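Local coordinates for monoglyceride lipase (Saccharomyces cerevisiae, PDB 4ZWN), which hydrolyses monoacylglycerols, with a strong preference for monounsaturated ones, to free fatty acids and glycerol, and also takes part in breaking down fatty acid ethyl esters, at residues 280-283 with 284-288; 251-254 with 255-259; 321-324 with 325-329. The protein carries 2 engineered substitutions. One frame throughout, in Å; residues are numbered along the deposited sequence.

Contact 1 (280-283 with 284-288); sequences SEKF and IRDCP. Engineered in segment 284-288: Arg285 (natural residue Gln).
Lys282 runs across the carboxylate of Asp286 one helical turn on, an i to i+4 salt bridge on the last turns of helix 277-286, which joins strands 264-269 and 292-297 in a beta-alpha-beta unit of the alpha/beta hydrolase fold. NZ of Lys282 stands 2.9 Å from OD2 of Asp286, which accepts through its syn lone pair, on the side of the other carboxylate oxygen. The lysine starts with CG opposite the backbone N (chi1 -174°), stays extended as far as CE and bends only at chi4, which turns NZ onto the acid. A second grip on the ammonium comes from the carbonyl of Tyr247, whose ring adds a cation-pi contact, so the charge is held from two parts of the chain.

Away from this pair the apolar side chains are Phe283 and Cys287, both buried, and Ile284, partly exposed. CD1 of Ile284 lies 4.2 Å from CD2 of Phe283, and both side chains rest on Ile266 of the central sheet. Helical backbone bonds carry the turn to its end: Ile284 N reaches Ser280 O almost straight, at 170°, whereas the bond from Cys287 N to Phe283 O is clearly more bent. Cys287 is where helical geometry stops. The hydroxyl of Ser280, at the other end, is taken by His268. Arg285, an engineered replacement of glutamine, keeps CG near Glu281 O while its guanidinium leads away. SG of Cys287 ends 5.5 Å from the centre of the Phe283 ring, 41° off its normal, an oblique sulfur-aromatic contact.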
loop_
_atom_site.group_PDB
_atom_site.type_symbol
_atom_site.label_atom_id
_atom_site.label_comp_id
_atom_site.label_asym_id
_atom_site.label_seq_id
_atom_site.Cartn_x
_atom_site.Cartn_y
_atom_site.Cartn_z
ATOM N N SER A 280 8.557 9.127 7.130
ATOM C CA SER A 280 8.619 7.888 7.894
ATOM C C SER A 280 9.441 8.057 9.175
ATOM O O SER A 280 9.094 7.506 10.221
ATOM C CB SER A 280 9.207 6.761 7.038
ATOM O OG SER A 280 8.424 6.530 5.878
ATOM N N GLU A 281 10.528 8.819 9.092
ATOM C CA GLU A 281 11.376 9.050 10.259
ATOM C C GLU A 281 10.608 9.757 11.369
ATOM O O GLU A 281 10.701 9.376 12.536
ATOM C CB GLU A 281 12.612 9.865 9.877
ATOM C CG GLU A 281 13.600 9.115 8.998
ATOM C CD GLU A 281 14.678 10.016 8.429
ATOM O OE1 GLU A 281 14.480 11.250 8.411
ATOM O OE2 GLU A 281 15.724 9.488 7.998
ATOM N N LYS A 282 9.839 10.777 11.002
ATOM C CA LYS A 282 9.091 11.550 11.985
ATOM C C LYS A 282 7.896 10.770 12.525
ATOM O O LYS A 282 7.543 10.903 13.694
ATOM C CB LYS A 282 8.624 12.877 11.386
ATOM C CG LYS A 282 7.959 13.808 12.388
ATOM C CD LYS A 282 7.626 15.150 11.751
ATOM C CE LYS A 282 6.997 16.108 12.754
ATOM N NZ LYS A 282 5.680 15.619 13.252
ATOM N N PHE A 283 7.277 9.954 11.676
ATOM C CA PHE A 283 6.124 9.166 12.103
ATOM C C PHE A 283 6.501 8.177 13.202
ATOM O O PHE A 283 5.799 8.059 14.206
ATOM C CB PHE A 283 5.496 8.416 10.923
ATOM C CG PHE A 283 4.294 7.600 11.307
ATOM C CD1 PHE A 283 3.044 8.187 11.398
ATOM C CD2 PHE A 283 4.418 6.252 11.601
ATOM C CE1 PHE A 283 1.942 7.444 11.765
ATOM C CE2 PHE A 283 3.319 5.505 11.970
ATOM C CZ PHE A 283 2.079 6.101 12.051
ATOM N N ILE A 284 7.610 7.468 13.005
ATOM C CA ILE A 284 8.091 6.515 14.002
ATOM C C ILE A 284 8.419 7.222 15.318
ATOM O O ILE A 284 8.114 6.712 16.396
ATOM C CB ILE A 284 9.328 5.749 13.492
ATOM C CG1 ILE A 284 8.955 4.922 12.264
ATOM C CG2 ILE A 284 9.878 4.826 14.568
ATOM C CD1 ILE A 284 7.842 3.923 12.528
ATOM N N ARG A 285 9.023 8.401 15.221
ATOM C CA ARG A 285 9.281 9.238 16.388
ATOM C C ARG A 285 8.005 9.578 17.155
ATOM O O ARG A 285 7.973 9.498 18.383
ATOM C CB ARG A 285 9.974 10.531 15.971
ATOM C CG ARG A 285 11.470 10.432 15.843
ATOM C CD ARG A 285 12.050 11.800 15.545
ATOM N NE ARG A 285 13.497 11.822 15.710
ATOM C CZ ARG A 285 14.117 12.280 16.792
ATOM N NH1 ARG A 285 13.415 12.767 17.807
ATOM N NH2 ARG A 285 15.443 12.258 16.857
ATOM N N ASP A 286 6.960 9.965 16.426
ATOM C CA ASP A 286 5.712 10.400 17.049
ATOM C C ASP A 286 4.844 9.233 17.521
ATOM O O ASP A 286 3.999 9.401 18.402
ATOM C CB ASP A 286 4.901 11.272 16.081
ATOM C CG ASP A 286 5.607 12.567 15.718
ATOM O OD1 ASP A 286 6.501 13.001 16.476
ATOM O OD2 ASP A 286 5.258 13.155 14.671
ATOM N N CYS A 287 5.043 8.058 16.932
ATOM C CA CYS A 287 4.216 6.893 17.252
ATOM C C CYS A 287 4.404 6.458 18.700
ATOM O O CYS A 287 5.530 6.261 19.151
ATOM C CB CYS A 287 4.538 5.731 16.309
ATOM S SG CYS A 287 3.477 4.276 16.511
ATOM N N PRO A 288 3.291 6.307 19.435
ATOM C CA PRO A 288 3.307 5.992 20.869
ATOM C C PRO A 288 3.519 4.511 21.169
ATOM O O PRO A 288 3.788 4.159 22.318
ATOM C CB PRO A 288 1.918 6.435 21.331
ATOM C CG PRO A 288 1.058 6.198 20.137
ATOM C CD PRO A 288 1.919 6.510 18.934
#

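Contact 2 (251-254 with 255-259); sequences NNYI and QKNFA
Asn257 folds its side chain back over Tyr253, one turn earlier, and can be followed atom by atom. CB lies 3.4 Å from Tyr253 O and over one face of the tyrosine ring. CG comes next, 4.0 Å from CE1 of the same ring, placed there because it lies beside the asparagine's own backbone N (chi1 -62°). At the tip, ND2 does two things at once: it sits 3.4 Å from CD1 of Tyr253 and donates to Tyr253 O at 2.8 Å. That bond is nearly straight, at 169°, and arrives on a lone pair in the carbonyl plane, with the oxygen also close to the plane of the asparagine amide. Amide and ring are turned 31° against each other. Since Asn257 N donates to Tyr253 O as well, one carbonyl is gripped twice by a single residue; the ND2 bond, close to the amide plane, probably holds the amide in its rotation.

This is the short helix 253-257, a single-turn element of the alpha/beta hydrolase chain just ahead of strand 264-269. Asn252 occupies its N-cap position without a capping bond from its side chain; its carbonyl instead receives Lys256 N. The extended Lys256 chain runs back along the entry to the turn, its CG near Asn252 O, and NZ makes a weak bond to Asn251 O.

Gln255 bends at chi2 so that its amide crosses that of Asn252. OE1 of Gln255 lies 3.3 Å from CB of Asn252, and its hydrogen bond comes from ND2 of Asn249. At the other end Phe258 N closes the last turn on Ile254 O, and CB of Phe258 is 4.4 Å from CG2 of Ile254.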
loop_
_atom_site.group_PDB
_atom_site.type_symbol
_atom_site.label_atom_id
_atom_site.label_comp_id
_atom_site.label_asym_id
_atom_site.label_seq_id
_atom_site.Cartn_x
_atom_site.Cartn_y
_atom_site.Cartn_z
ATOM N N ASN A 251 -1.718 18.763 17.552
ATOM C CA ASN A 251 -2.245 18.380 18.860
ATOM C C ASN A 251 -2.077 16.897 19.160
ATOM O O ASN A 251 -2.983 16.258 19.692
ATOM C CB ASN A 251 -3.718 18.774 18.979
ATOM C CG ASN A 251 -3.908 20.272 19.094
ATOM O OD1 ASN A 251 -4.546 20.897 18.246
ATOM N ND2 ASN A 251 -3.341 20.860 20.143
ATOM N N ASN A 252 -0.905 16.370 18.817
ATOM C CA ASN A 252 -0.548 14.983 19.090
ATOM C C ASN A 252 -1.600 13.986 18.631
ATOM O O ASN A 252 -1.988 13.087 19.381
ATOM C CB ASN A 252 -0.274 14.790 20.583
ATOM C CG ASN A 252 1.061 15.351 20.996
ATOM O OD1 ASN A 252 1.893 15.654 20.146
ATOM N ND2 ASN A 252 1.282 15.484 22.300
ATOM N N TYR A 253 -2.057 14.153 17.393
ATOM C CA TYR A 253 -3.057 13.263 16.823
ATOM C C TYR A 253 -2.604 11.808 16.872
ATOM O O TYR A 253 -3.382 10.914 17.209
ATOM C CB TYR A 253 -3.365 13.661 15.383
ATOM C CG TYR A 253 -4.309 12.711 14.692
ATOM C CD1 TYR A 253 -5.678 12.786 14.907
ATOM C CD2 TYR A 253 -3.834 11.736 13.823
ATOM C CE1 TYR A 253 -6.548 11.915 14.280
ATOM C CE2 TYR A 253 -4.696 10.862 13.188
ATOM C CZ TYR A 253 -6.052 10.956 13.420
ATOM O OH TYR A 253 -6.913 10.088 12.790
ATOM N N ILE A 254 -1.339 11.580 16.537
ATOM C CA ILE A 254 -0.802 10.231 16.486
ATOM C C ILE A 254 -0.741 9.606 17.876
ATOM O O ILE A 254 -1.226 8.494 18.080
ATOM C CB ILE A 254 0.598 10.213 15.842
ATOM C CG1 ILE A 254 0.518 10.764 14.415
ATOM C CG2 ILE A 254 1.169 8.801 15.850
ATOM C CD1 ILE A 254 1.837 10.795 13.685
ATOM N N GLN A 255 -0.162 10.330 18.833
ATOM C CA GLN A 255 -0.028 9.825 20.197
ATOM C C GLN A 255 -1.377 9.476 20.823
ATOM O O GLN A 255 -1.482 8.524 21.591
ATOM C CB GLN A 255 0.691 10.846 21.086
ATOM C CG GLN A 255 2.154 11.069 20.749
ATOM C CD GLN A 255 2.359 12.153 19.717
ATOM O OE1 GLN A 255 1.446 12.487 18.959
ATOM N NE2 GLN A 255 3.562 12.716 19.682
ATOM N N LYS A 256 -2.405 10.247 20.487
ATOM C CA LYS A 256 -3.713 10.090 21.114
ATOM C C LYS A 256 -4.572 9.001 20.478
ATOM O O LYS A 256 -5.353 8.347 21.167
ATOM C CB LYS A 256 -4.478 11.415 21.078
ATOM C CG LYS A 256 -3.890 12.509 21.954
ATOM C CD LYS A 256 -4.705 13.788 21.832
ATOM C CE LYS A 256 -4.056 14.937 22.587
ATOM N NZ LYS A 256 -4.854 16.184 22.453
ATOM N N ASN A 257 -4.433 8.802 19.172
ATOM C CA ASN A 257 -5.364 7.938 18.452
ATOM C C ASN A 257 -4.773 6.626 17.937
ATOM O O ASN A 257 -5.516 5.712 17.575
ATOM C CB ASN A 257 -5.975 8.710 17.283
ATOM C CG ASN A 257 -6.767 9.915 17.738
ATOM O OD1 ASN A 257 -7.949 9.807 18.065
ATOM N ND2 ASN A 257 -6.119 11.075 17.769
ATOM N N PHE A 258 -3.449 6.531 17.896
ATOM C CA PHE A 258 -2.806 5.308 17.427
ATOM C C PHE A 258 -3.189 4.134 18.322
ATOM O O PHE A 258 -3.108 4.232 19.546
ATOM C CB PHE A 258 -1.286 5.468 17.389
ATOM C CG PHE A 258 -0.583 4.358 16.668
ATOM C CD1 PHE A 258 -0.360 4.434 15.302
ATOM C CD2 PHE A 258 -0.150 3.235 17.353
ATOM C CE1 PHE A 258 0.283 3.410 14.633
ATOM C CE2 PHE A 258 0.490 2.207 16.690
ATOM C CZ PHE A 258 0.707 2.294 15.330
ATOM N N ALA A 259 -3.614 3.036 17.701
ATOM C CA ALA A 259 -4.030 1.838 18.427
ATOM C C ALA A 259 -2.952 1.405 19.411
ATOM O O ALA A 259 -1.823 1.106 19.016
ATOM C CB ALA A 259 -4.351 0.713 17.459
#

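Contact 3 (321-324 with 325-329); sequences KQWL and DKHTT
His327 lays its imidazole against the indole of Trp323 and bonds to the same residue's carbonyl, four positions back, at the C-terminal end of helix 310-326. CE1 of His327 stands over one face of the indole, offset toward the rim, and is 3.3 Å from NE1. The two rings meet obliquely, the imidazole and the five-membered indole ring at 39°. ND1 of His327 donates to Trp323 O at 2.7 Å, in a bond that is straight (179°) and lies in the imidazole plane. The torsions suit this, with the histidine CG beside its own backbone N (chi1 -64°), swinging the ring back over the preceding turn. An alanine in place of Trp323 would remove the indole face and is likely to leave one side of the imidazole uncovered, with a gap toward Phe139, which both side chains touch. By contrast, His327 N makes just weak bonds to Trp323 O and Leu324 O, so the side chain supplies the stronger grip as the helix ends.

Leu324 O is taken by OG1 of Thr328 at 2.9 Å, the hydroxyl coming from above the carbonyl plane. On another side of the turn, NZ of Lys321 forms a salt bridge to OD2 of Asp325 at 3.1 Å, met nearly along the C-O axis.

A second shell positions these groups. Asp291 receives the NE2 side of His327, consistent with a fixed ring orientation, while Tyr89 bonds to both Asp325 OD1 and Thr328 OG1, and Arg61 also reaches Thr328. The helix end lies against the central sheet, Trp323 and Leu324 resting on Phe139 of strand 138-143 and on Ile167 of strand 165-169.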
loop_
_atom_site.group_PDB
_atom_site.type_symbol
_atom_site.label_atom_id
_atom_site.label_comp_id
_atom_site.label_asym_id
_atom_site.label_seq_id
_atom_site.Cartn_x
_atom_site.Cartn_y
_atom_site.Cartn_z
ATOM N N LYS A 321 9.148 -10.685 6.370
ATOM C CA LYS A 321 8.873 -12.081 6.697
ATOM C C LYS A 321 9.287 -12.392 8.140
ATOM O O LYS A 321 8.513 -12.974 8.902
ATOM C CB LYS A 321 9.594 -13.007 5.708
ATOM C CG LYS A 321 9.189 -14.474 5.783
ATOM C CD LYS A 321 10.239 -15.294 6.510
ATOM C CE LYS A 321 9.880 -16.767 6.548
ATOM N NZ LYS A 321 10.873 -17.523 7.360
ATOM N N GLN A 322 10.496 -11.986 8.513
ATOM C CA GLN A 322 10.992 -12.217 9.867
ATOM C C GLN A 322 10.165 -11.450 10.887
ATOM O O GLN A 322 9.926 -11.931 11.995
ATOM C CB GLN A 322 12.467 -11.819 9.981
ATOM C CG GLN A 322 13.415 -12.746 9.242
ATOM C CD GLN A 322 14.840 -12.229 9.230
ATOM O OE1 GLN A 322 15.123 -11.143 9.738
ATOM N NE2 GLN A 322 15.746 -13.007 8.648
ATOM N N TRP A 323 9.731 -10.256 10.500
ATOM C CA TRP A 323 8.911 -9.421 11.366
ATOM C C TRP A 323 7.559 -10.078 11.622
ATOM O O TRP A 323 7.058 -10.067 12.746
ATOM C CB TRP A 323 8.723 -8.036 10.748
ATOM C CG TRP A 323 8.040 -7.063 11.650
ATOM C CD1 TRP A 323 8.620 -6.294 12.615
ATOM C CD2 TRP A 323 6.645 -6.746 11.668
ATOM N NE1 TRP A 323 7.672 -5.520 13.237
ATOM C CE2 TRP A 323 6.450 -5.779 12.673
ATOM C CE3 TRP A 323 5.543 -7.185 10.931
ATOM C CZ2 TRP A 323 5.198 -5.244 12.962
ATOM C CZ3 TRP A 323 4.298 -6.654 11.218
ATOM C CH2 TRP A 323 4.137 -5.693 12.225
ATOM N N LEU A 324 6.980 -10.651 10.570
ATOM C CA LEU A 324 5.707 -11.361 10.675
ATOM C C LEU A 324 5.825 -12.599 11.555
ATOM O O LEU A 324 4.965 -12.854 12.398
ATOM C CB LEU A 324 5.200 -11.765 9.289
ATOM C CG LEU A 324 4.702 -10.651 8.371
ATOM C CD1 LEU A 324 4.433 -11.198 6.981
ATOM C CD2 LEU A 324 3.453 -10.008 8.951
ATOM N N ASP A 325 6.887 -13.371 11.339
ATOM C CA ASP A 325 7.140 -14.566 12.134
ATOM C C ASP A 325 7.226 -14.213 13.610
ATOM O O ASP A 325 6.657 -14.902 14.455
ATOM C CB ASP A 325 8.429 -15.261 11.684
ATOM C CG ASP A 325 8.300 -15.903 10.318
ATOM O OD1 ASP A 325 7.156 -16.118 9.861
ATOM O OD2 ASP A 325 9.344 -16.201 9.702
ATOM N N LYS A 326 7.930 -13.125 13.906
ATOM C CA LYS A 326 8.099 -12.667 15.280
ATOM C C LYS A 326 6.756 -12.380 15.954
ATOM O O LYS A 326 6.602 -12.586 17.160
ATOM C CB LYS A 326 8.987 -11.423 15.315
ATOM C CG LYS A 326 9.337 -10.949 16.710
ATOM C CD LYS A 326 10.181 -9.688 16.670
ATOM C CE LYS A 326 10.604 -9.275 18.067
ATOM N NZ LYS A 326 9.431 -9.196 18.983
ATOM N N HIS A 327 5.781 -11.927 15.169
ATOM C CA HIS A 327 4.481 -11.549 15.717
ATOM C C HIS A 327 3.437 -12.624 15.452
ATOM O O HIS A 327 2.221 -12.405 15.608
ATOM C CB HIS A 327 4.049 -10.204 15.152
ATOM C CG HIS A 327 4.948 -9.080 15.555
ATOM N ND1 HIS A 327 6.113 -8.776 14.881
ATOM C CD2 HIS A 327 4.865 -8.196 16.579
ATOM C CE1 HIS A 327 6.701 -7.748 15.466
ATOM N NE2 HIS A 327 5.966 -7.377 16.498
ATOM N N THR A 328 3.934 -13.801 15.074
ATOM C CA THR A 328 3.101 -15.009 15.033
ATOM C C THR A 328 3.793 -16.209 15.700
ATOM O O THR A 328 3.397 -17.386 15.517
ATOM C CB THR A 328 2.679 -15.369 13.577
ATOM O OG1 THR A 328 3.827 -15.538 12.745
ATOM C CG2 THR A 328 1.807 -14.261 12.979
ATOM N N THR A 329 4.831 -15.915 16.477
ATOM C CA THR A 329 5.582 -16.950 17.176
ATOM C C THR A 329 4.819 -17.457 18.395
ATOM O O THR A 329 4.469 -16.682 19.286
ATOM C CB THR A 329 6.964 -16.440 17.622
ATOM O OG1 THR A 329 7.644 -17.471 18.350
ATOM C CG2 THR A 329 6.819 -15.212 18.508
#

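Contacts 1 and 3 end their helices, while contact 2 takes in a whole short helix. Contacts 1 and 2 have centres 11 Å apart and pack directly: SG of Cys287 is 3.6 Å from CZ of Phe258, and CD1 of Phe283 is 3.7 Å from CD1 of Ile254, so helix 253-257 leans on the close of helix 277-286. Contact 3 stands apart, its centre about 21 and 26 Å from those of contacts 1 and 2. Contact 1 comes near the inferred charge-relay residues: the side chain of Ser280 is about 8 Å from that of Asp272 and 9 Å from that of His302. Contacts 2 and 3 lie away from the active site.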